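Putative uncharacterized protein (Bacteroides vulgatus, PDB 4F7A) probably binds glycans, such as mucin O-glycans, at the cell surface as a SusD-like outer membrane lipoprotein that helps nutrient uptake. Local coordinates at residues Ile404-Phe410 against Glu418-Ile423; Arg443-Tyr447 against Trp504-Asn509; Lys111-Ala116 against Ala168-Tyr172; Pro134-Ser138 against Ala157-Asp161; Glu294-Pro299 against Tyr312-Ser316. All coordinates share one frame; numbering follows the deposited sequence.

Interaction 1. Residues Ile404-Phe410 against Glu418-Ile423; sequences ITTTPNF and EQLEKI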
# COMPACT_ATOMS: atom_id res chain seq x y z
N ILE A 404 -7.07 -4.57 19.72
CA ILE A 404 -5.62 -4.79 19.80
C ILE A 404 -5.18 -4.67 21.26
O ILE A 404 -5.44 -3.64 21.88
CB ILE A 404 -4.85 -3.79 18.93
CG1 ILE A 404 -5.36 -3.82 17.47
CG2 ILE A 404 -3.36 -4.11 18.99
CD1 ILE A 404 -5.01 -2.57 16.56
N THR A 405 -4.58 -5.72 21.79
CA THR A 405 -4.09 -5.73 23.15
C THR A 405 -2.55 -5.83 23.25
O THR A 405 -1.99 -5.70 24.34
CB THR A 405 -4.73 -6.87 23.95
OG1 THR A 405 -4.41 -8.12 23.32
CG2 THR A 405 -6.27 -6.65 24.02
N THR A 406 -1.86 -6.03 22.14
CA THR A 406 -0.41 -6.21 22.19
C THR A 406 0.29 -4.87 22.37
O THR A 406 -0.16 -3.86 21.87
CB THR A 406 0.11 -7.00 20.96
OG1 THR A 406 1.41 -7.50 21.26
CG2 THR A 406 0.13 -6.15 19.69
N THR A 407 1.41 -4.87 23.09
CA THR A 407 2.20 -3.66 23.40
C THR A 407 3.28 -3.44 22.33
O THR A 407 3.50 -4.33 21.48
CB THR A 407 2.91 -3.82 24.74
OG1 THR A 407 3.85 -4.88 24.64
CG2 THR A 407 1.90 -4.14 25.89
N PRO A 408 3.99 -2.31 22.39
CA PRO A 408 5.11 -2.18 21.47
C PRO A 408 6.34 -3.01 21.84
O PRO A 408 7.24 -3.13 21.02
CB PRO A 408 5.45 -0.69 21.56
CG PRO A 408 4.14 -0.04 22.05
CD PRO A 408 3.74 -1.03 23.09
N ASN A 409 6.38 -3.53 23.05
CA ASN A 409 7.56 -4.27 23.51
C ASN A 409 7.59 -5.70 22.93
O ASN A 409 6.69 -6.53 23.19
CB ASN A 409 7.59 -4.29 25.02
CG ASN A 409 8.89 -4.83 25.57
OD1 ASN A 409 9.69 -5.42 24.84
ND2 ASN A 409 9.10 -4.61 26.86
N PHE A 410 8.59 -5.97 22.13
CA PHE A 410 8.65 -7.24 21.40
C PHE A 410 8.73 -8.43 22.35
O PHE A 410 8.18 -9.52 22.06
CB PHE A 410 9.84 -7.24 20.43
CG PHE A 410 9.75 -8.33 19.36
CD1 PHE A 410 8.83 -8.22 18.33
CD2 PHE A 410 10.57 -9.44 19.40
CE1 PHE A 410 8.73 -9.22 17.35
CE2 PHE A 410 10.49 -10.42 18.40
CZ PHE A 410 9.56 -10.29 17.37
N GLU A 418 1.75 -13.66 18.18
CA GLU A 418 1.72 -12.29 18.76
C GLU A 418 2.95 -11.52 18.29
O GLU A 418 2.88 -10.33 18.06
CB GLU A 418 1.69 -12.30 20.29
CG GLU A 418 1.41 -10.90 20.80
CD GLU A 418 1.24 -10.77 22.28
OE1 GLU A 418 1.20 -11.77 23.03
OE2 GLU A 418 1.12 -9.60 22.71
N GLN A 419 4.08 -12.20 18.13
CA GLN A 419 5.26 -11.52 17.58
C GLN A 419 4.99 -11.02 16.17
O GLN A 419 5.36 -9.89 15.82
CB GLN A 419 6.48 -12.43 17.56
CG GLN A 419 7.01 -12.83 18.91
CD GLN A 419 8.12 -13.86 18.73
OE1 GLN A 419 7.93 -14.91 18.10
NE2 GLN A 419 9.26 -13.55 19.18
N LEU A 420 4.38 -11.86 15.34
CA LEU A 420 4.00 -11.43 14.01
C LEU A 420 3.02 -10.24 14.10
O LEU A 420 3.15 -9.29 13.37
CB LEU A 420 3.38 -12.56 13.21
CG LEU A 420 2.96 -12.22 11.79
CD1 LEU A 420 4.13 -11.71 10.95
CD2 LEU A 420 2.28 -13.47 11.09
N GLU A 421 2.07 -10.31 15.02
CA GLU A 421 1.13 -9.21 15.20
C GLU A 421 1.84 -7.90 15.49
O GLU A 421 1.49 -6.87 14.91
CB GLU A 421 0.12 -9.52 16.29
CG GLU A 421 -0.90 -8.40 16.49
CD GLU A 421 -1.95 -8.71 17.58
OE1 GLU A 421 -1.85 -9.77 18.27
OE2 GLU A 421 -2.86 -7.86 17.76
N LYS A 422 2.84 -7.93 16.36
CA LYS A 422 3.64 -6.72 16.68
C LYS A 422 4.34 -6.20 15.43
O LYS A 422 4.29 -5.02 15.12
CB LYS A 422 4.65 -7.00 17.79
CG LYS A 422 4.01 -7.31 19.17
CD LYS A 422 5.08 -7.67 20.18
CE LYS A 422 4.51 -8.04 21.53
NZ LYS A 422 4.03 -6.87 22.34
N ILE A 423 4.96 -7.11 14.69
CA ILE A 423 5.69 -6.75 13.47
C ILE A 423 4.75 -6.08 12.49
O ILE A 423 5.04 -5.00 11.99
CB ILE A 423 6.36 -7.99 12.83
CG1 ILE A 423 7.53 -8.47 13.69
CG2 ILE A 423 6.83 -7.69 11.37
CD1 ILE A 423 8.03 -9.90 13.33
O HOH W 1 -3.74 -7.90 20.24
O HOH W 2 -1.94 -9.26 23.70
O HOH W 3 1.88 -7.56 24.37
O HOH W 4 9.44 -11.97 21.10
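Lys422 meets the loop Ile404-Phe410 with a chain that runs extended from CB to CE and then bends at its last torsion (chi4 -75°), which swings NZ in among the loop's oxygens. Thr406 answers with OG1 opposite its backbone N (chi1 -162°), a setting that turns the hydroxyl to the helix 416-431 and leaves CG2 to lie against the carboxylate end of Glu421. Lys422 NZ is hydrogen-bonded to Thr407 O at 2.7 Å, Asn409 O at 2.8 Å, Thr406 OG1 at 2.9 Å and water 3, with a weak bond to Asp412 O, so its three protons must be shared among them. It stands above the carbonyl planes of Thr407 and Asn409, about 45° out of the former. Thr406 OG1 donates a hydrogen bond to Glu418 OE2, 2.6 Å away, on the anti lone pair of that oxygen, so one hydroxyl links lysine and glutamate. Water 3 also accepts from Thr407 N and gives a hydrogen bond to Glu418 OE2. The Phe410 ring packs obliquely against Gln419 and Ile423, with CE2 3.5 Å from Gln419 NE2 and CE1 3.9 Å from Ile423 CG1. Thr407 OG1, hydrogen-bonded to Asp412, also accepts from Asn409 N in an ST turn that helps curl the loop around the lysine. Tyr360 of helix 356-371 packs on Lys422 and Phe410. The contact shows how a buried lysine can be paid for: backbone carbonyls, a hydroxyl and a water surround the ammonium, and the Glu418 carboxylate, reached through that hydroxyl and water, would probably help to stabilise its positive charge.

Interaction 2. Residues Arg443-Tyr447 against Trp504-Asn509; sequences RRTGY and WDTGKN
The C-terminal end of helix 435-445 is where this contact forms, as the chain after Trp504 runs past the last helical turn. Gly446 leaves the helix with positive phi, and Thr445 OG1 accepts from Tyr447 N in an ST turn. Thr445 O is met by Asn509, whose ND2 donates to it at 2.9 Å, in the carbonyl plane and on a lone pair. The same ND2 lies 3.5 Å from Tyr447 CE2, and it also bonds Glu417, which Tyr447 OH shares. Arg444 O is met by water: water 6 bridges the two segments, donating to Arg444 O and Trp504 O and accepting from Thr506 N. At the other end the indole of Trp504 lies against the arginines. Its CH2 sits over one face of the Arg443 guanidinium, 3.9 Å from NH1, with the planes 64° apart, while CE3 touches Arg444 CG at 3.6 Å. Trp504 NE1 bonds the Asp130 carboxylate and Arg443 NH1 its backbone carbonyl, and Asp505 forms salt bridges to Arg469 and Arg501. The contact is thus enclosed by helix 416-431 at Thr445, Tyr447 and Asn509, and by helix 193-210 at Arg444 and Trp504.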
# COMPACT_ATOMS: atom_id res chain seq x y z
N ARG A 443 -5.28 -7.72 5.20
CA ARG A 443 -6.02 -8.85 4.63
C ARG A 443 -5.20 -10.12 4.64
O ARG A 443 -5.73 -11.20 4.89
CB ARG A 443 -6.52 -8.53 3.22
CG ARG A 443 -7.60 -7.44 3.23
CD ARG A 443 -8.05 -7.07 1.85
NE ARG A 443 -7.06 -6.20 1.21
CZ ARG A 443 -6.72 -6.26 -0.08
NH1 ARG A 443 -7.28 -7.15 -0.89
NH2 ARG A 443 -5.80 -5.42 -0.55
N ARG A 444 -3.90 -9.99 4.39
CA ARG A 444 -3.02 -11.13 4.28
C ARG A 444 -2.79 -11.77 5.66
O ARG A 444 -2.87 -12.99 5.81
CB ARG A 444 -1.69 -10.68 3.65
CG ARG A 444 -0.85 -11.80 3.02
CD ARG A 444 0.32 -12.30 3.81
NE ARG A 444 1.29 -11.28 4.24
CZ ARG A 444 2.32 -11.54 5.06
NH1 ARG A 444 2.52 -12.78 5.52
NH2 ARG A 444 3.12 -10.58 5.44
N THR A 445 -2.57 -10.93 6.67
CA THR A 445 -2.14 -11.46 7.99
C THR A 445 -3.18 -11.40 9.09
O THR A 445 -2.99 -12.01 10.16
CB THR A 445 -0.94 -10.66 8.51
OG1 THR A 445 -1.36 -9.32 8.83
CG2 THR A 445 0.20 -10.60 7.46
N GLY A 446 -4.23 -10.59 8.90
CA GLY A 446 -5.20 -10.31 9.96
C GLY A 446 -4.81 -9.19 10.91
O GLY A 446 -5.55 -8.88 11.86
N TYR A 447 -3.66 -8.56 10.64
CA TYR A 447 -3.10 -7.54 11.50
C TYR A 447 -2.88 -6.23 10.75
O TYR A 447 -2.59 -6.24 9.55
CB TYR A 447 -1.77 -8.02 12.09
CG TYR A 447 -1.87 -9.35 12.83
CD1 TYR A 447 -2.83 -9.56 13.82
CD2 TYR A 447 -1.00 -10.40 12.54
CE1 TYR A 447 -2.94 -10.79 14.50
CE2 TYR A 447 -1.08 -11.62 13.26
CZ TYR A 447 -2.08 -11.81 14.21
OH TYR A 447 -2.16 -13.02 14.89
N TRP A 504 -3.39 -15.04 -2.16
CA TRP A 504 -2.44 -14.95 -1.03
C TRP A 504 -3.05 -14.87 0.35
O TRP A 504 -2.32 -14.91 1.35
CB TRP A 504 -1.41 -13.83 -1.21
CG TRP A 504 -1.91 -12.45 -1.60
CD1 TRP A 504 -1.57 -11.78 -2.75
CD2 TRP A 504 -2.72 -11.54 -0.84
NE1 TRP A 504 -2.14 -10.54 -2.76
CE2 TRP A 504 -2.85 -10.36 -1.60
CE3 TRP A 504 -3.35 -11.60 0.40
CZ2 TRP A 504 -3.57 -9.26 -1.16
CZ3 TRP A 504 -4.07 -10.54 0.83
CH2 TRP A 504 -4.19 -9.37 0.05
N ASP A 505 -4.37 -14.80 0.41
CA ASP A 505 -5.15 -14.69 1.64
C ASP A 505 -5.67 -16.09 1.97
O ASP A 505 -6.64 -16.56 1.36
CB ASP A 505 -6.31 -13.71 1.41
CG ASP A 505 -7.25 -13.57 2.59
OD1 ASP A 505 -7.05 -14.25 3.62
OD2 ASP A 505 -8.20 -12.76 2.47
N THR A 506 -5.01 -16.75 2.91
CA THR A 506 -5.39 -18.12 3.31
C THR A 506 -6.31 -18.12 4.52
O THR A 506 -6.81 -19.16 4.93
CB THR A 506 -4.15 -18.95 3.67
OG1 THR A 506 -3.46 -18.32 4.75
CG2 THR A 506 -3.22 -19.06 2.47
N GLY A 507 -6.52 -16.97 5.14
CA GLY A 507 -7.35 -16.89 6.33
C GLY A 507 -6.60 -17.21 7.60
O GLY A 507 -7.18 -17.14 8.68
N LYS A 508 -5.33 -17.59 7.51
CA LYS A 508 -4.52 -17.76 8.71
C LYS A 508 -3.05 -17.70 8.39
O LYS A 508 -2.65 -17.89 7.25
CB LYS A 508 -4.85 -19.06 9.45
CG LYS A 508 -4.39 -20.33 8.78
CD LYS A 508 -4.87 -21.54 9.60
CE LYS A 508 -4.25 -22.85 9.13
NZ LYS A 508 -4.40 -23.06 7.66
N ASN A 509 -2.25 -17.42 9.40
CA ASN A 509 -0.83 -17.37 9.21
C ASN A 509 -0.32 -18.78 9.40
O ASN A 509 -0.61 -19.44 10.40
CB ASN A 509 -0.21 -16.32 10.13
CG ASN A 509 -0.74 -14.94 9.83
OD1 ASN A 509 -0.73 -14.54 8.67
ND2 ASN A 509 -1.22 -14.21 10.86
O HOH W 5 -5.70 -13.93 5.91
O HOH W 6 -2.74 -15.18 4.09
O HOH W 7 -3.92 -14.75 8.13

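Interaction 3. Residues Lys111-Ala116 against Ala168-Tyr172; sequences KHFYGA and ALDTY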
# COMPACT_ATOMS: atom_id res chain seq x y z
N LYS A 111 19.81 -0.45 -21.14
CA LYS A 111 19.55 -1.55 -20.22
C LYS A 111 19.08 -1.06 -18.86
O LYS A 111 18.24 -1.72 -18.22
CB LYS A 111 20.80 -2.40 -20.05
CG LYS A 111 21.21 -3.14 -21.32
CD LYS A 111 22.45 -4.00 -21.08
CE LYS A 111 22.89 -4.69 -22.36
NZ LYS A 111 23.63 -3.77 -23.27
N HIS A 112 19.64 0.07 -18.41
CA HIS A 112 19.20 0.71 -17.18
C HIS A 112 17.74 1.19 -17.23
O HIS A 112 17.00 1.00 -16.26
CB HIS A 112 20.16 1.83 -16.73
CG HIS A 112 20.35 2.94 -17.72
ND1 HIS A 112 20.33 2.76 -19.09
CD2 HIS A 112 20.65 4.25 -17.52
CE1 HIS A 112 20.58 3.92 -19.69
NE2 HIS A 112 20.77 4.84 -18.76
N PHE A 113 17.33 1.79 -18.35
CA PHE A 113 15.93 2.25 -18.49
C PHE A 113 14.97 1.07 -18.58
O PHE A 113 13.85 1.12 -18.09
CB PHE A 113 15.76 3.11 -19.74
CG PHE A 113 16.21 4.58 -19.60
CD1 PHE A 113 17.21 4.96 -18.70
CD2 PHE A 113 15.69 5.54 -20.46
CE1 PHE A 113 17.64 6.27 -18.63
CE2 PHE A 113 16.10 6.88 -20.39
CZ PHE A 113 17.08 7.24 -19.48
N TYR A 114 15.43 0.00 -19.23
CA TYR A 114 14.69 -1.27 -19.29
C TYR A 114 14.48 -1.83 -17.88
O TYR A 114 13.35 -2.09 -17.47
CB TYR A 114 15.45 -2.28 -20.15
CG TYR A 114 14.84 -3.69 -20.15
CD1 TYR A 114 13.49 -3.90 -20.46
CD2 TYR A 114 15.62 -4.80 -19.87
CE1 TYR A 114 12.94 -5.21 -20.47
CE2 TYR A 114 15.09 -6.09 -19.88
CZ TYR A 114 13.75 -6.28 -20.16
OH TYR A 114 13.24 -7.57 -20.18
N GLY A 115 15.55 -1.94 -17.12
CA GLY A 115 15.44 -2.37 -15.72
C GLY A 115 14.47 -1.54 -14.89
O GLY A 115 13.61 -2.06 -14.20
N ALA A 116 14.63 -0.22 -14.97
CA ALA A 116 13.76 0.70 -14.24
C ALA A 116 12.28 0.56 -14.65
O ALA A 116 11.40 0.61 -13.81
CB ALA A 116 14.26 2.17 -14.44
N ALA A 168 19.44 -6.77 -15.86
CA ALA A 168 19.69 -5.67 -16.82
C ALA A 168 20.52 -4.54 -16.18
O ALA A 168 21.49 -4.07 -16.77
CB ALA A 168 18.37 -5.12 -17.35
N LEU A 169 20.15 -4.13 -14.97
CA LEU A 169 20.85 -3.03 -14.29
C LEU A 169 22.25 -3.43 -13.86
O LEU A 169 23.19 -2.64 -13.97
CB LEU A 169 20.03 -2.54 -13.09
CG LEU A 169 18.83 -1.67 -13.47
CD1 LEU A 169 17.65 -1.90 -12.54
CD2 LEU A 169 19.18 -0.20 -13.55
N ASP A 170 22.41 -4.68 -13.41
CA ASP A 170 23.74 -5.19 -13.07
C ASP A 170 24.62 -5.29 -14.33
O ASP A 170 25.79 -4.87 -14.32
CB ASP A 170 23.61 -6.53 -12.36
CG ASP A 170 24.95 -7.15 -12.06
OD1 ASP A 170 25.73 -6.52 -11.34
OD2 ASP A 170 25.22 -8.26 -12.56
N THR A 171 24.07 -5.81 -15.42
CA THR A 171 24.80 -5.80 -16.69
C THR A 171 25.19 -4.39 -17.14
O THR A 171 26.33 -4.14 -17.57
CB THR A 171 24.01 -6.48 -17.80
OG1 THR A 171 23.76 -7.82 -17.41
CG2 THR A 171 24.81 -6.49 -19.12
N TYR A 172 24.25 -3.45 -17.04
CA TYR A 172 24.51 -2.07 -17.41
C TYR A 172 25.75 -1.57 -16.66
O TYR A 172 26.63 -0.94 -17.25
CB TYR A 172 23.30 -1.19 -17.06
CG TYR A 172 23.55 0.30 -17.07
CD1 TYR A 172 23.44 1.03 -18.25
CD2 TYR A 172 23.84 0.98 -15.90
CE1 TYR A 172 23.64 2.42 -18.26
CE2 TYR A 172 24.05 2.35 -15.89
CZ TYR A 172 23.95 3.06 -17.08
OH TYR A 172 24.16 4.42 -17.05
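Helices 111-132 and 151-174 run nearly antiparallel here, their short segments at 158° and 7.9 Å apart at closest approach, with His112 and Leu169 bringing their CA atoms to 5.0 Å. Such closeness rests on small residues. Gly115 presents only its CA to Leu169 CD1, at 3.9 Å, and Ala168 CB fits against Lys111 O at 3.5 Å and against Tyr114 CD2. Leu169 CD1 meets Gly115 and CD2 meets His112, so the two methyls touch residues about one turn apart. The aromatic pair closes one flank. His112 and Tyr172 form an offset stack, with centroids 4.1 Å apart and planes only 11° from parallel; Tyr172 CE1 lies over the centre of the imidazole. A chi1 of 59° lays the His112 ring against the Tyr172 face. His112 CB is also over that face, 3.6 Å from the Tyr172 ring centroid in a CH-pi contact. Phe113 CD1 covers the opposite imidazole face, holding the ring between two aromatic side chains. Tyr172 OH bonds the carbonyl of Lys178, which probably steadies the tyrosine ring. The aliphatic part of Lys111 also passes Thr171 CG2, 4.0 Å from CD, while its NZ goes on to Glu175 and Ala108. Leu169 also reaches Trp196 of helix 193-210. Close antiparallel packing of this kind is characteristic of the helical hairpins of TPR-like proteins, the class to which the SusD fold belongs.

Interaction 4. Residues Pro134-Ser138 against Ala157-Asp161; sequences PIVYS and AFFDD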
# COMPACT_ATOMS: atom_id res chain seq x y z
N PRO A 134 -7.25 -11.59 -9.84
CA PRO A 134 -6.82 -11.75 -11.22
C PRO A 134 -6.67 -10.41 -11.95
O PRO A 134 -7.46 -9.47 -11.75
CB PRO A 134 -7.92 -12.61 -11.84
CG PRO A 134 -8.49 -13.40 -10.66
CD PRO A 134 -8.36 -12.49 -9.48
N ILE A 135 -5.66 -10.31 -12.80
CA ILE A 135 -5.48 -9.11 -13.61
C ILE A 135 -5.00 -9.49 -15.00
O ILE A 135 -4.68 -10.65 -15.26
CB ILE A 135 -4.47 -8.13 -12.96
CG1 ILE A 135 -3.06 -8.75 -12.85
CG2 ILE A 135 -4.98 -7.64 -11.55
CD1 ILE A 135 -1.91 -7.69 -12.52
N VAL A 136 -4.94 -8.50 -15.88
CA VAL A 136 -4.25 -8.65 -17.14
C VAL A 136 -2.81 -8.15 -16.96
O VAL A 136 -2.59 -6.97 -16.62
CB VAL A 136 -4.96 -7.87 -18.29
CG1 VAL A 136 -4.16 -7.99 -19.58
CG2 VAL A 136 -6.38 -8.40 -18.51
N TYR A 137 -1.84 -9.04 -17.16
CA TYR A 137 -0.44 -8.68 -16.97
C TYR A 137 0.48 -9.41 -17.92
O TYR A 137 0.92 -8.82 -18.93
CB TYR A 137 -0.02 -8.88 -15.50
CG TYR A 137 1.34 -8.33 -15.19
CD1 TYR A 137 1.52 -6.97 -14.97
CD2 TYR A 137 2.45 -9.15 -15.12
CE1 TYR A 137 2.79 -6.43 -14.74
CE2 TYR A 137 3.73 -8.63 -14.86
CZ TYR A 137 3.87 -7.26 -14.66
OH TYR A 137 5.10 -6.72 -14.39
N SER A 138 0.76 -10.69 -17.66
CA SER A 138 1.78 -11.39 -18.48
C SER A 138 1.35 -11.51 -19.93
O SER A 138 2.19 -11.60 -20.84
CB SER A 138 2.10 -12.79 -17.90
OG SER A 138 1.06 -13.70 -18.17
N ALA A 157 4.91 -13.77 -12.57
CA ALA A 157 5.42 -12.84 -13.60
C ALA A 157 6.16 -11.65 -12.95
O ALA A 157 7.19 -11.19 -13.46
CB ALA A 157 4.28 -12.36 -14.52
N PHE A 158 5.67 -11.17 -11.80
CA PHE A 158 6.36 -10.08 -11.10
C PHE A 158 7.77 -10.50 -10.71
O PHE A 158 8.73 -9.75 -10.92
CB PHE A 158 5.65 -9.65 -9.82
CG PHE A 158 4.28 -9.12 -10.00
CD1 PHE A 158 3.87 -8.52 -11.17
CD2 PHE A 158 3.39 -9.18 -8.94
CE1 PHE A 158 2.58 -8.03 -11.29
CE2 PHE A 158 2.14 -8.69 -9.06
CZ PHE A 158 1.73 -8.11 -10.24
N PHE A 159 7.91 -11.69 -10.13
CA PHE A 159 9.24 -12.16 -9.72
C PHE A 159 10.15 -12.33 -10.91
O PHE A 159 11.34 -12.00 -10.82
CB PHE A 159 9.17 -13.46 -8.92
CG PHE A 159 8.53 -13.32 -7.54
CD1 PHE A 159 9.06 -12.45 -6.59
CD2 PHE A 159 7.43 -14.10 -7.20
CE1 PHE A 159 8.46 -12.33 -5.33
CE2 PHE A 159 6.85 -14.02 -5.96
CZ PHE A 159 7.35 -13.11 -5.00
N ASP A 160 9.61 -12.84 -12.03
CA ASP A 160 10.35 -12.95 -13.30
C ASP A 160 10.81 -11.57 -13.81
O ASP A 160 11.94 -11.38 -14.25
CB ASP A 160 9.48 -13.61 -14.38
CG ASP A 160 9.31 -15.12 -14.19
OD1 ASP A 160 10.12 -15.75 -13.48
OD2 ASP A 160 8.36 -15.67 -14.77
N ASP A 161 9.90 -10.59 -13.77
CA ASP A 161 10.25 -9.23 -14.22
C ASP A 161 11.31 -8.59 -13.32
O ASP A 161 12.20 -7.89 -13.80
CB ASP A 161 9.02 -8.33 -14.30
CG ASP A 161 8.20 -8.56 -15.56
OD1 ASP A 161 8.73 -9.11 -16.54
OD2 ASP A 161 7.01 -8.16 -15.57
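Tyr137 OH donates to Asp161 OD2 at 2.7 Å, using the anti lone pair of the carboxylate oxygen. The acceptor lies at the edge of the phenol, near its plane, although the carboxylate itself is turned 60° from the ring. One face of the tyrosine receives the edge of Phe158 in a T-shaped stack, with centroids 4.9 Å apart and planes at 80°. Phe158 CE1 stands over the centre of the Tyr137 ring, and CD1 comes to 3.7 Å from Tyr137 CE2. Ala157 CB lies at the ring edge, 3.7 Å from Tyr137 CD2, and also meets Ser138 CB at 4.0 Å. The tyrosine is therefore held by face, edge and hydroxyl from three residues on one side of helix 151-174, which probably restricts rotation of the ring. What sets it there is partly its first torsion, since CG lies opposite the backbone N (chi1 -171°) and the ring projects from the loop to the helix. A second shell adds to this: Ile135 CD1 approaches Phe158 CZ at 4.3 Å, Ser138 OG bonds Asp149, and the backbone of Ile135 pairs with that same Asp149. Helix 111-132 packs on the pair as well, through Lys121, Val122 and Met125 on Tyr137 and His126 on Phe158. The aromatic pair thus fills the junction between helices 111-132 and 151-174, with Tyr137 supplied by the loop that joins the two helices and Phe158 by helix 151-174.

Interaction 5. Residues Glu294-Pro299 against Tyr312-Ser316; sequences EYLGVP and YQSYS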
# COMPACT_ATOMS: atom_id res chain seq x y z
N GLU A 294 -7.55 15.94 22.50
CA GLU A 294 -7.58 14.50 22.25
C GLU A 294 -7.49 14.20 20.76
O GLU A 294 -7.85 15.03 19.90
CB GLU A 294 -8.85 13.89 22.84
CG GLU A 294 -8.91 13.98 24.37
CD GLU A 294 -10.34 13.97 24.89
OE1 GLU A 294 -11.16 13.20 24.36
OE2 GLU A 294 -10.66 14.78 25.79
N TYR A 295 -7.01 13.01 20.46
CA TYR A 295 -7.02 12.51 19.09
C TYR A 295 -8.18 11.55 18.95
O TYR A 295 -8.22 10.50 19.60
CB TYR A 295 -5.71 11.81 18.75
CG TYR A 295 -4.56 12.80 18.69
CD1 TYR A 295 -3.90 13.21 19.84
CD2 TYR A 295 -4.18 13.35 17.47
CE1 TYR A 295 -2.86 14.16 19.78
CE2 TYR A 295 -3.16 14.29 17.40
CZ TYR A 295 -2.50 14.68 18.54
OH TYR A 295 -1.49 15.60 18.45
N LEU A 296 -9.13 11.91 18.10
CA LEU A 296 -10.35 11.13 17.92
C LEU A 296 -10.43 10.65 16.48
O LEU A 296 -10.34 11.45 15.57
CB LEU A 296 -11.59 11.96 18.25
CG LEU A 296 -11.72 12.52 19.65
CD1 LEU A 296 -13.04 13.31 19.77
CD2 LEU A 296 -11.66 11.40 20.73
N GLY A 297 -10.56 9.33 16.30
CA GLY A 297 -10.68 8.71 15.00
C GLY A 297 -12.10 8.32 14.63
O GLY A 297 -12.89 7.90 15.47
N VAL A 298 -12.42 8.43 13.34
CA VAL A 298 -13.73 8.11 12.84
C VAL A 298 -13.93 6.60 12.74
O VAL A 298 -13.15 5.91 12.09
CB VAL A 298 -13.94 8.78 11.45
CG1 VAL A 298 -15.33 8.49 10.89
CG2 VAL A 298 -13.67 10.33 11.59
N PRO A 299 -14.99 6.08 13.37
CA PRO A 299 -15.26 4.64 13.23
C PRO A 299 -15.85 4.30 11.86
O PRO A 299 -16.76 5.00 11.40
CB PRO A 299 -16.30 4.37 14.32
CG PRO A 299 -17.04 5.67 14.41
CD PRO A 299 -16.03 6.75 14.15
N TYR A 312 -18.98 13.48 12.22
CA TYR A 312 -17.57 13.32 12.59
C TYR A 312 -16.68 14.47 12.14
O TYR A 312 -15.49 14.38 12.16
CB TYR A 312 -17.06 11.97 12.06
CG TYR A 312 -17.78 10.84 12.74
CD1 TYR A 312 -17.53 10.55 14.07
CD2 TYR A 312 -18.79 10.12 12.09
CE1 TYR A 312 -18.23 9.55 14.75
CE2 TYR A 312 -19.51 9.11 12.76
CZ TYR A 312 -19.20 8.84 14.09
OH TYR A 312 -19.91 7.90 14.77
N GLN A 313 -17.30 15.57 11.72
CA GLN A 313 -16.58 16.70 11.15
C GLN A 313 -15.60 17.40 12.12
O GLN A 313 -14.69 18.11 11.67
CB GLN A 313 -17.65 17.66 10.61
CG GLN A 313 -17.33 19.07 10.40
CD GLN A 313 -18.61 19.79 10.05
OE1 GLN A 313 -19.20 20.48 10.89
NE2 GLN A 313 -19.11 19.54 8.86
N SER A 314 -15.77 17.21 13.42
CA SER A 314 -14.84 17.78 14.42
C SER A 314 -13.87 16.77 15.03
O SER A 314 -13.16 17.08 16.00
CB SER A 314 -15.63 18.51 15.49
OG SER A 314 -16.36 19.56 14.86
N TYR A 315 -13.81 15.57 14.46
CA TYR A 315 -12.77 14.58 14.82
C TYR A 315 -11.40 14.98 14.29
O TYR A 315 -11.25 16.02 13.61
CB TYR A 315 -13.19 13.17 14.35
CG TYR A 315 -14.08 12.43 15.34
CD1 TYR A 315 -15.03 13.09 16.12
CD2 TYR A 315 -13.97 11.05 15.50
CE1 TYR A 315 -15.85 12.40 17.03
CE2 TYR A 315 -14.78 10.36 16.36
CZ TYR A 315 -15.70 11.02 17.15
OH TYR A 315 -16.47 10.29 18.04
N SER A 316 -10.37 14.21 14.63
CA SER A 316 -9.00 14.56 14.26
C SER A 316 -8.79 14.52 12.75
O SER A 316 -9.22 13.60 12.08
CB SER A 316 -8.00 13.65 14.94
OG SER A 316 -7.91 13.91 16.32
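Two irregular loop segments of the connection between helix 279-282 and strand 329-332 are joined here beside a type I beta turn, Tyr312 to Tyr315, closed by Tyr315 N to Tyr312 O. Leu296 uses both of its backbone polar groups on Ser316: its N donates to Ser316 OG at 2.9 Å, and its O accepts from Ser316 N, also at 2.9 Å and in the carbonyl plane. Ser316 OG has a further, weak bond to Asn284 O. Outside the pair, the backbone of Val298 bonds Met263 and Ala265, and that of Ser316 bonds Met263, so the two loop segments are tied to strand 262-263 and its surroundings. The tyrosine hydroxyls are satisfied elsewhere, Tyr312 OH by Asn391 and Tyr315 OH chiefly by Tyr389 OH. Leu296 CB sits over one face of Tyr315, 3.9 Å from the ring centroid, while Tyr312 CD1 covers the opposite face. Val298 CG1 and Pro299 CD both lie over one face of Tyr312, the proline carbon 4.0 Å from its centroid. At the edge of Tyr315, near the ring plane, Gly297 O comes to 3.2 Å from CE2.

Overall arrangement
Along the chain, interaction 4 falls within the stretch spanned by interaction 3, and interactions 5, 1 and 2 follow in that order. Interactions 3 and 4 share helix 151-174, their centres 19 Å apart, and lie on the other side of the chain's centre from interaction 5, about 47 Å and 40 Å away between centres. Interactions 1 and 2 are the pair that touch: consecutive helices 416-431 and 435-445 bring Glu421 against Tyr447 and Leu420 against Asn509. Interaction 2 approaches interaction 4 to about 8 Å between nearest atoms. Interaction 3 joins two helices, 1, 2 and 4 set loops against helices or a helix end, and 5 joins two loop segments, consistent with a TPR-like scaffold carrying long loops.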